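Putative polysaccharide biosynthesis protein with aminopeptidase-like domain (Clostridium acetobutylicum, PDB 3K9T) binds one zinc ion per subunit as a homotrimer and probably serves in making modified polysaccharides, with no peptidase activity expected despite its aminopeptidase-like domain. Local coordinates at residues Val96-Val101 with Thr130-Glu135; Val67-Asn72 with Leu162-Leu167; Asp110-Tyr115 with Glu135-Ser140. One frame throughout, in Å; residues are numbered along the deposited sequence.

Interaction 1. Residues Val96-Val101 with Thr130-Glu135; sequences VMSYSV and TSYYKE
With CG of Tyr-132 anti to its carbonyl carbon (chi1 -61°) and CG of Tyr-99 well short of a staggered position (chi1 -96°), the two phenol rings meet as an offset edge-to-face pair; Tyr-99 is the third residue of the type II beta turn from Met-97 to Ser-100. The edge of Tyr-132 is directed at the face of Tyr-99, with the ring planes at 80°, and CD1 of one ring lies 3.5 Å from CD1 of the other. Further along the same edge, CE1 of Tyr-132 approaches OG of Ser-98 to 3.7 Å; that hydroxyl is hydrogen-bonded to Ser-32. OH of Tyr-99 is held by Lys-69 O and Thr-34 OG1, while Trp-71 stacks on its ring.

The two loops share a single beta bridge, Ser-98 with Thr-130. Ser-131 N donates to Ser-98 O at 2.9 Å, nearly along the C=O axis, and CA of Thr-130 adds a CH...O contact to the same oxygen. Within the turn, Ser-100 OG gives Met-97 O a 2.7 Å hydrogen bond, beside a weak one from Ser-100 N. The Thr-130 end lies near the metal site, its side chain about 8 Å from the zinc ion. Next to the bridge, SE of Met-97, a selenomethionine, rests 3.7 Å from CB of Ser-131, whose OG donates to Lys-134 O.

Interaction 2. Residues Val67-Asn72 with Leu162-Leu167; sequences VPKEWN and LEDGSL
Glu-70 and Glu-163 face each other as an antiparallel hydrogen-bonded pair, Glu-70 N donating a hydrogen bond to Glu-163 O at 2.7 Å and Glu-163 N returning a straighter bond to Glu-70 O at 3.1 Å. One step on, Trp-71 and Leu-162 form the non-hydrogen-bonded pair. CD1 of Leu-162 lies between CB of Trp-71 and CB of Lys-69, 3.9 Å from the latter.

The carboxylate of Glu-70 reaches past this ladder into the turn that follows it. CG stands anti to the backbone N (chi1 176°) and the chain runs on extended, carrying OE1 by CA of Gly-165, where there is no side chain in its way. There the anti lone pair of OE1 takes the N-H of Ser-166 in a 3.0 Å bond that is almost straight (170°). The other oxygen, OE2, accepts from ND2 of Asn-72 at 2.9 Å and makes a salt bridge with Arg-39, so both oxygens of the carboxylate are held.

Where Lys-69 and Asp-164 are exposed, the lysine lies across the aspartate in a long salt bridge of 3.6 Å from NZ to OD1. A water takes a 2.7 Å bond from Lys-69 NZ, accepts another from Asp-164 N and donates to OE1 of Glu-163.

This turn is where the chain leaves strand 153-163 of the insert's antiparallel sheet and enters strand 166-174 of the large mixed sheet. Toward helix 229-237, CG1 of Val-67 packs 3.8 Å from CB of Leu-167. The helix closes over them, Ile-229 touching Pro-68 and Leu-167 and Thr-233 touching Val-67, while strand 52-57 pairs along strand 166-174.

Interaction 3. Residues Asp110-Tyr115 with Glu135-Ser140; sequences DELKPY and ENWGFS
A short 3-10 turn, residues 113-115, follows helix 109-112 and ends in Tyr-115, whose ring lies in an offset stack on the six-membered ring of Trp-137. The planes are 7° from parallel and the centroids 4.1 Å apart. CZ2 of Trp-137 sits over the centre of the phenol ring, 3.5 Å above its plane, whereas CD2 of Tyr-115 is displaced toward the rim of the indole. CE2 of Tyr-115 also comes within 3.4 Å of NE1 of Trp-137. The indole face takes in CB of the tyrosine as well, a CH-pi contact 4.0 Å from the centroid. CG of Trp-137 is held close to its own backbone, between N and the carbonyl carbon (chi1 69°), and the indole and the carbonyl O of this residue both lie by Tyr-115: the indole over the ring's face, O in its plane at the edge.

Beside the stack the backbones begin a two-stranded parallel sheet, 116-117 with 139-140. Phe-139 N donates to Tyr-115 O at 3.0 Å in a nearly straight bond (170°), and CA of Gly-138 adds a CH...O contact to that oxygen. Phe-139 then continues the pairing with His-117.

Aliphatic and aromatic groups fill the side toward the antiparallel sheet of the insert. CD1 of Leu-112 meets the indole at its edge, 4.1 Å from CH2 of Trp-137, and CD2 of Phe-139 is in the indole plane near CZ3. Trp-137 also touches Val-103 and Met-107 of strand 103-108, and Val-156 of strand 153-163 packs against both Leu-112 and Phe-139.

From the N terminus, residues 67-72 come first and wait longest for their partner: interaction 2 closes at 162-167 and so encloses the other two. Residues 96-101 open interaction 1 and 110-115 open interaction 3; they close at 130-135 and 135-140, so these two contacts cross, sharing Glu-135. Backbone pairs Val-101 with Asn-136 and Met-97 with Gly-138 join them directly. Interactions 1 and 2 touch where Ser-100 O meets Trp-71 NE1, whereas 2 and 3 do not touch. Together they bind the insert's loops and helix 109-112 to its antiparallel sheet, and that sheet to the zinc-bearing aminopeptidase-like part.

Interaction 1. Residues Val96-Val101 with Thr130-Glu135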
# COMPACT_ATOMS: atom_id res chain seq x y z
N VAL A 96 -14.61 47.79 7.94
CA VAL A 96 -14.50 48.28 6.56
C VAL A 96 -13.98 47.18 5.66
O VAL A 96 -13.04 46.47 6.01
CB VAL A 96 -13.55 49.51 6.43
CG1 VAL A 96 -13.38 49.90 4.95
CG2 VAL A 96 -14.10 50.68 7.18
N MSE A 97 -14.61 47.05 4.49
CA MSE A 97 -14.21 46.11 3.46
C MSE A 97 -12.86 46.58 2.89
O MSE A 97 -12.72 47.73 2.45
CB MSE A 97 -15.29 46.02 2.40
CG MSE A 97 -14.99 45.08 1.22
SE MSE A 97 -16.26 45.38 -0.22
CE MSE A 97 -17.80 44.50 0.62
N SER A 98 -11.86 45.71 2.92
CA SER A 98 -10.51 46.09 2.54
C SER A 98 -10.53 46.51 1.08
O SER A 98 -11.15 45.85 0.26
CB SER A 98 -9.53 44.93 2.76
OG SER A 98 -8.18 45.38 2.75
N TYR A 99 -9.82 47.60 0.80
CA TYR A 99 -9.76 48.23 -0.52
C TYR A 99 -11.00 49.06 -0.83
O TYR A 99 -11.22 49.40 -2.00
CB TYR A 99 -9.37 47.24 -1.65
CG TYR A 99 -7.89 47.24 -1.99
CD1 TYR A 99 -6.93 46.92 -1.02
CD2 TYR A 99 -7.43 47.56 -3.26
CE1 TYR A 99 -5.57 46.91 -1.30
CE2 TYR A 99 -6.03 47.57 -3.55
CZ TYR A 99 -5.12 47.25 -2.57
OH TYR A 99 -3.75 47.23 -2.83
N SER A 100 -11.79 49.42 0.19
CA SER A 100 -12.98 50.25 -0.04
C SER A 100 -12.62 51.59 -0.68
O SER A 100 -11.79 52.34 -0.17
CB SER A 100 -13.79 50.51 1.25
OG SER A 100 -14.64 49.41 1.60
N VAL A 101 -13.28 51.89 -1.80
CA VAL A 101 -13.16 53.20 -2.45
C VAL A 101 -13.63 54.29 -1.47
O VAL A 101 -14.44 54.02 -0.60
CB VAL A 101 -13.96 53.20 -3.77
CG1 VAL A 101 -13.33 52.20 -4.76
CG2 VAL A 101 -15.43 52.85 -3.52
N THR A 130 -13.09 41.75 1.68
CA THR A 130 -12.11 42.46 0.87
C THR A 130 -12.67 42.68 -0.54
O THR A 130 -13.60 41.99 -0.97
CB THR A 130 -10.78 41.67 0.71
OG1 THR A 130 -11.00 40.55 -0.16
CG2 THR A 130 -10.22 41.20 2.05
N SER A 131 -12.10 43.63 -1.27
CA SER A 131 -12.49 43.84 -2.66
C SER A 131 -11.29 44.38 -3.38
O SER A 131 -11.27 45.52 -3.80
CB SER A 131 -13.66 44.82 -2.77
OG SER A 131 -14.06 44.93 -4.13
N TYR A 132 -10.28 43.55 -3.52
CA TYR A 132 -9.00 44.02 -4.04
C TYR A 132 -9.04 44.40 -5.50
O TYR A 132 -8.42 45.40 -5.90
CB TYR A 132 -7.92 42.96 -3.86
CG TYR A 132 -7.66 42.55 -2.43
CD1 TYR A 132 -7.66 43.49 -1.40
CD2 TYR A 132 -7.37 41.23 -2.11
CE1 TYR A 132 -7.41 43.12 -0.09
CE2 TYR A 132 -7.12 40.85 -0.79
CZ TYR A 132 -7.14 41.80 0.21
OH TYR A 132 -6.87 41.43 1.50
N TYR A 133 -9.78 43.65 -6.28
CA TYR A 133 -9.62 43.74 -7.72
C TYR A 133 -10.83 44.29 -8.52
O TYR A 133 -10.69 44.57 -9.70
CB TYR A 133 -9.10 42.39 -8.23
CG TYR A 133 -7.75 41.98 -7.59
CD1 TYR A 133 -6.56 42.68 -7.87
CD2 TYR A 133 -7.67 40.88 -6.71
CE1 TYR A 133 -5.34 42.32 -7.27
CE2 TYR A 133 -6.44 40.51 -6.12
CZ TYR A 133 -5.29 41.23 -6.41
OH TYR A 133 -4.12 40.86 -5.82
N LYS A 134 -12.00 44.44 -7.89
CA LYS A 134 -13.11 45.18 -8.48
C LYS A 134 -13.32 46.37 -7.52
O LYS A 134 -13.23 46.22 -6.30
CB LYS A 134 -14.36 44.31 -8.64
N GLU A 135 -13.52 47.58 -8.05
CA GLU A 135 -13.78 48.73 -7.18
C GLU A 135 -15.11 48.57 -6.46
O GLU A 135 -16.10 48.15 -7.06
CB GLU A 135 -13.76 50.03 -7.96
CG GLU A 135 -12.35 50.51 -8.23
CD GLU A 135 -12.29 51.73 -9.16
OE1 GLU A 135 -13.33 52.38 -9.36
OE2 GLU A 135 -11.19 52.02 -9.66

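Interaction 2. Residues Val67-Asn72 with Leu162-Leu167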
# COMPACT_ATOMS: atom_id res chain seq x y z
N VAL A 67 0.77 44.24 -10.27
CA VAL A 67 0.81 44.80 -8.93
C VAL A 67 -0.30 45.88 -8.80
O VAL A 67 -0.31 46.87 -9.52
CB VAL A 67 2.20 45.38 -8.59
CG1 VAL A 67 2.19 46.20 -7.26
CG2 VAL A 67 3.23 44.27 -8.49
N PRO A 68 -1.24 45.67 -7.87
CA PRO A 68 -2.37 46.63 -7.75
C PRO A 68 -2.00 48.05 -7.30
O PRO A 68 -0.87 48.33 -6.93
CB PRO A 68 -3.23 46.00 -6.65
CG PRO A 68 -2.26 45.22 -5.78
CD PRO A 68 -1.18 44.71 -6.76
N LYS A 69 -3.00 48.93 -7.34
CA LYS A 69 -2.90 50.24 -6.73
C LYS A 69 -2.74 50.07 -5.23
O LYS A 69 -3.11 49.04 -4.65
CB LYS A 69 -4.13 51.10 -7.00
CG LYS A 69 -4.23 51.51 -8.46
CD LYS A 69 -5.31 52.55 -8.77
CE LYS A 69 -5.29 52.88 -10.26
NZ LYS A 69 -5.16 54.34 -10.52
N GLU A 70 -2.18 51.09 -4.60
CA GLU A 70 -1.97 51.07 -3.18
C GLU A 70 -3.20 51.64 -2.51
O GLU A 70 -3.74 52.66 -2.94
CB GLU A 70 -0.72 51.88 -2.82
CG GLU A 70 -0.51 51.97 -1.32
CD GLU A 70 0.75 52.66 -0.91
OE1 GLU A 70 1.76 52.67 -1.68
OE2 GLU A 70 0.74 53.19 0.22
N TRP A 71 -3.61 50.99 -1.42
CA TRP A 71 -4.79 51.39 -0.64
C TRP A 71 -4.37 51.84 0.75
O TRP A 71 -3.48 51.23 1.37
CB TRP A 71 -5.77 50.21 -0.51
CG TRP A 71 -7.05 50.53 0.19
CD1 TRP A 71 -8.04 51.35 -0.26
CD2 TRP A 71 -7.48 50.06 1.47
NE1 TRP A 71 -9.07 51.41 0.65
CE2 TRP A 71 -8.75 50.62 1.72
CE3 TRP A 71 -6.93 49.20 2.43
CZ2 TRP A 71 -9.47 50.36 2.89
CZ3 TRP A 71 -7.66 48.92 3.58
CH2 TRP A 71 -8.92 49.50 3.80
N ASN A 72 -5.02 52.91 1.22
CA ASN A 72 -4.80 53.43 2.57
C ASN A 72 -6.09 53.92 3.19
O ASN A 72 -7.02 54.24 2.46
CB ASN A 72 -3.77 54.55 2.55
CG ASN A 72 -2.37 54.01 2.49
OD1 ASN A 72 -1.86 53.44 3.47
ND2 ASN A 72 -1.73 54.14 1.31
N LEU A 162 -7.04 55.19 -3.03
CA LEU A 162 -6.71 54.06 -3.90
C LEU A 162 -6.00 54.69 -5.10
O LEU A 162 -6.64 55.25 -6.01
CB LEU A 162 -7.99 53.33 -4.30
CG LEU A 162 -7.91 51.97 -5.01
CD1 LEU A 162 -7.00 50.98 -4.31
CD2 LEU A 162 -9.33 51.40 -5.14
N GLU A 163 -4.68 54.62 -5.08
CA GLU A 163 -3.83 55.35 -6.01
C GLU A 163 -2.65 54.50 -6.34
O GLU A 163 -2.29 53.61 -5.57
CB GLU A 163 -3.29 56.63 -5.33
CG GLU A 163 -4.33 57.71 -4.96
CD GLU A 163 -5.18 58.16 -6.15
OE1 GLU A 163 -4.68 58.13 -7.31
OE2 GLU A 163 -6.36 58.56 -5.93
N ASP A 164 -2.03 54.78 -7.48
CA ASP A 164 -0.78 54.15 -7.86
C ASP A 164 0.16 54.41 -6.72
O ASP A 164 0.21 55.51 -6.21
CB ASP A 164 -0.19 54.77 -9.13
CG ASP A 164 -0.81 54.21 -10.41
OD1 ASP A 164 -1.67 53.30 -10.35
OD2 ASP A 164 -0.40 54.68 -11.49
N GLY A 165 0.87 53.37 -6.29
CA GLY A 165 1.79 53.46 -5.16
C GLY A 165 2.79 52.32 -5.28
O GLY A 165 3.42 52.12 -6.35
N SER A 166 2.93 51.57 -4.19
CA SER A 166 3.72 50.37 -4.25
C SER A 166 3.32 49.33 -3.22
O SER A 166 2.72 49.65 -2.18
CB SER A 166 5.20 50.72 -4.07
OG SER A 166 5.38 51.39 -2.86
N LEU A 167 3.70 48.09 -3.54
CA LEU A 167 3.41 46.92 -2.72
C LEU A 167 4.64 46.57 -1.90
O LEU A 167 5.72 46.35 -2.45
CB LEU A 167 3.01 45.73 -3.62
CG LEU A 167 2.72 44.36 -2.97
CD1 LEU A 167 1.63 43.62 -3.72
CD2 LEU A 167 3.95 43.54 -2.87
O HOH W 1 -3.72 56.45 -9.54

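Interaction 3. Residues Asp110-Tyr115 with Glu135-Ser140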
# COMPACT_ATOMS: atom_id res chain seq x y z
N ASP A 110 -32.37 52.03 4.00
CA ASP A 110 -32.63 51.18 2.84
C ASP A 110 -31.60 51.32 1.71
O ASP A 110 -31.36 50.36 0.97
CB ASP A 110 -34.01 51.45 2.29
CG ASP A 110 -35.09 51.12 3.29
OD1 ASP A 110 -35.01 50.03 3.91
OD2 ASP A 110 -36.01 51.94 3.46
N GLU A 111 -30.99 52.51 1.58
CA GLU A 111 -29.97 52.72 0.55
C GLU A 111 -28.62 52.20 1.06
O GLU A 111 -27.82 51.73 0.27
CB GLU A 111 -29.85 54.20 0.09
CG GLU A 111 -30.97 55.12 0.53
CD GLU A 111 -30.97 56.49 -0.16
OE1 GLU A 111 -31.43 56.60 -1.32
OE2 GLU A 111 -30.57 57.48 0.50
N LEU A 112 -28.39 52.28 2.37
CA LEU A 112 -27.16 51.78 3.00
C LEU A 112 -27.11 50.24 3.04
O LEU A 112 -26.06 49.64 2.74
CB LEU A 112 -27.01 52.33 4.42
CG LEU A 112 -25.69 52.18 5.19
CD1 LEU A 112 -24.48 52.74 4.43
CD2 LEU A 112 -25.81 52.86 6.55
N LYS A 113 -28.25 49.62 3.38
CA LYS A 113 -28.36 48.16 3.61
C LYS A 113 -27.59 47.28 2.61
O LYS A 113 -26.91 46.34 3.03
CB LYS A 113 -29.82 47.72 3.70
CG LYS A 113 -30.50 47.94 5.06
CD LYS A 113 -31.88 47.25 5.10
CE LYS A 113 -32.70 47.62 6.35
NZ LYS A 113 -33.96 46.81 6.49
N PRO A 114 -27.66 47.58 1.31
CA PRO A 114 -26.94 46.70 0.39
C PRO A 114 -25.42 46.69 0.57
O PRO A 114 -24.80 45.69 0.23
CB PRO A 114 -27.34 47.24 -1.00
CG PRO A 114 -28.48 48.11 -0.76
CD PRO A 114 -28.29 48.69 0.59
N TYR A 115 -24.85 47.76 1.13
CA TYR A 115 -23.40 47.83 1.42
C TYR A 115 -23.01 47.36 2.84
O TYR A 115 -21.85 47.43 3.21
CB TYR A 115 -22.89 49.26 1.23
CG TYR A 115 -23.18 49.81 -0.13
CD1 TYR A 115 -24.41 50.41 -0.41
CD2 TYR A 115 -22.23 49.73 -1.15
CE1 TYR A 115 -24.67 50.91 -1.67
CE2 TYR A 115 -22.46 50.23 -2.40
CZ TYR A 115 -23.68 50.82 -2.66
OH TYR A 115 -23.92 51.31 -3.92
N GLU A 135 -13.52 47.58 -8.05
CA GLU A 135 -13.78 48.73 -7.18
C GLU A 135 -15.11 48.57 -6.46
O GLU A 135 -16.10 48.15 -7.06
CB GLU A 135 -13.76 50.03 -7.96
CG GLU A 135 -12.35 50.51 -8.23
CD GLU A 135 -12.29 51.73 -9.16
OE1 GLU A 135 -13.33 52.38 -9.36
OE2 GLU A 135 -11.19 52.02 -9.66
N ASN A 136 -15.14 48.91 -5.18
CA ASN A 136 -16.30 48.65 -4.35
C ASN A 136 -16.11 49.27 -2.95
O ASN A 136 -15.05 49.86 -2.67
CB ASN A 136 -16.46 47.13 -4.23
CG ASN A 136 -17.85 46.71 -3.76
OD1 ASN A 136 -18.79 47.51 -3.72
ND2 ASN A 136 -17.98 45.42 -3.38
N TRP A 137 -17.14 49.18 -2.11
CA TRP A 137 -17.03 49.62 -0.72
C TRP A 137 -18.05 48.93 0.19
O TRP A 137 -19.17 48.63 -0.20
CB TRP A 137 -17.12 51.16 -0.58
CG TRP A 137 -18.44 51.78 -0.87
CD1 TRP A 137 -18.87 52.21 -2.08
CD2 TRP A 137 -19.49 52.08 0.05
NE1 TRP A 137 -20.13 52.73 -1.98
CE2 TRP A 137 -20.54 52.67 -0.67
CE3 TRP A 137 -19.66 51.89 1.43
CZ2 TRP A 137 -21.74 53.09 -0.08
CZ3 TRP A 137 -20.87 52.31 2.02
CH2 TRP A 137 -21.88 52.90 1.26
N GLY A 138 -17.67 48.67 1.43
CA GLY A 138 -18.59 48.02 2.35
C GLY A 138 -18.29 48.24 3.81
O GLY A 138 -17.18 48.61 4.18
N PHE A 139 -19.31 48.04 4.63
CA PHE A 139 -19.16 48.04 6.06
C PHE A 139 -19.63 46.69 6.59
O PHE A 139 -20.67 46.16 6.14
CB PHE A 139 -19.99 49.14 6.73
CG PHE A 139 -19.41 50.51 6.62
CD1 PHE A 139 -18.51 50.98 7.58
CD2 PHE A 139 -19.73 51.33 5.55
CE1 PHE A 139 -17.96 52.25 7.48
CE2 PHE A 139 -19.19 52.61 5.44
CZ PHE A 139 -18.31 53.07 6.40
N SER A 140 -18.88 46.15 7.56
CA SER A 140 -19.29 44.96 8.28
C SER A 140 -19.76 45.33 9.68
O SER A 140 -19.25 46.26 10.29
CB SER A 140 -18.11 44.02 8.36
OG SER A 140 -17.92 43.36 7.14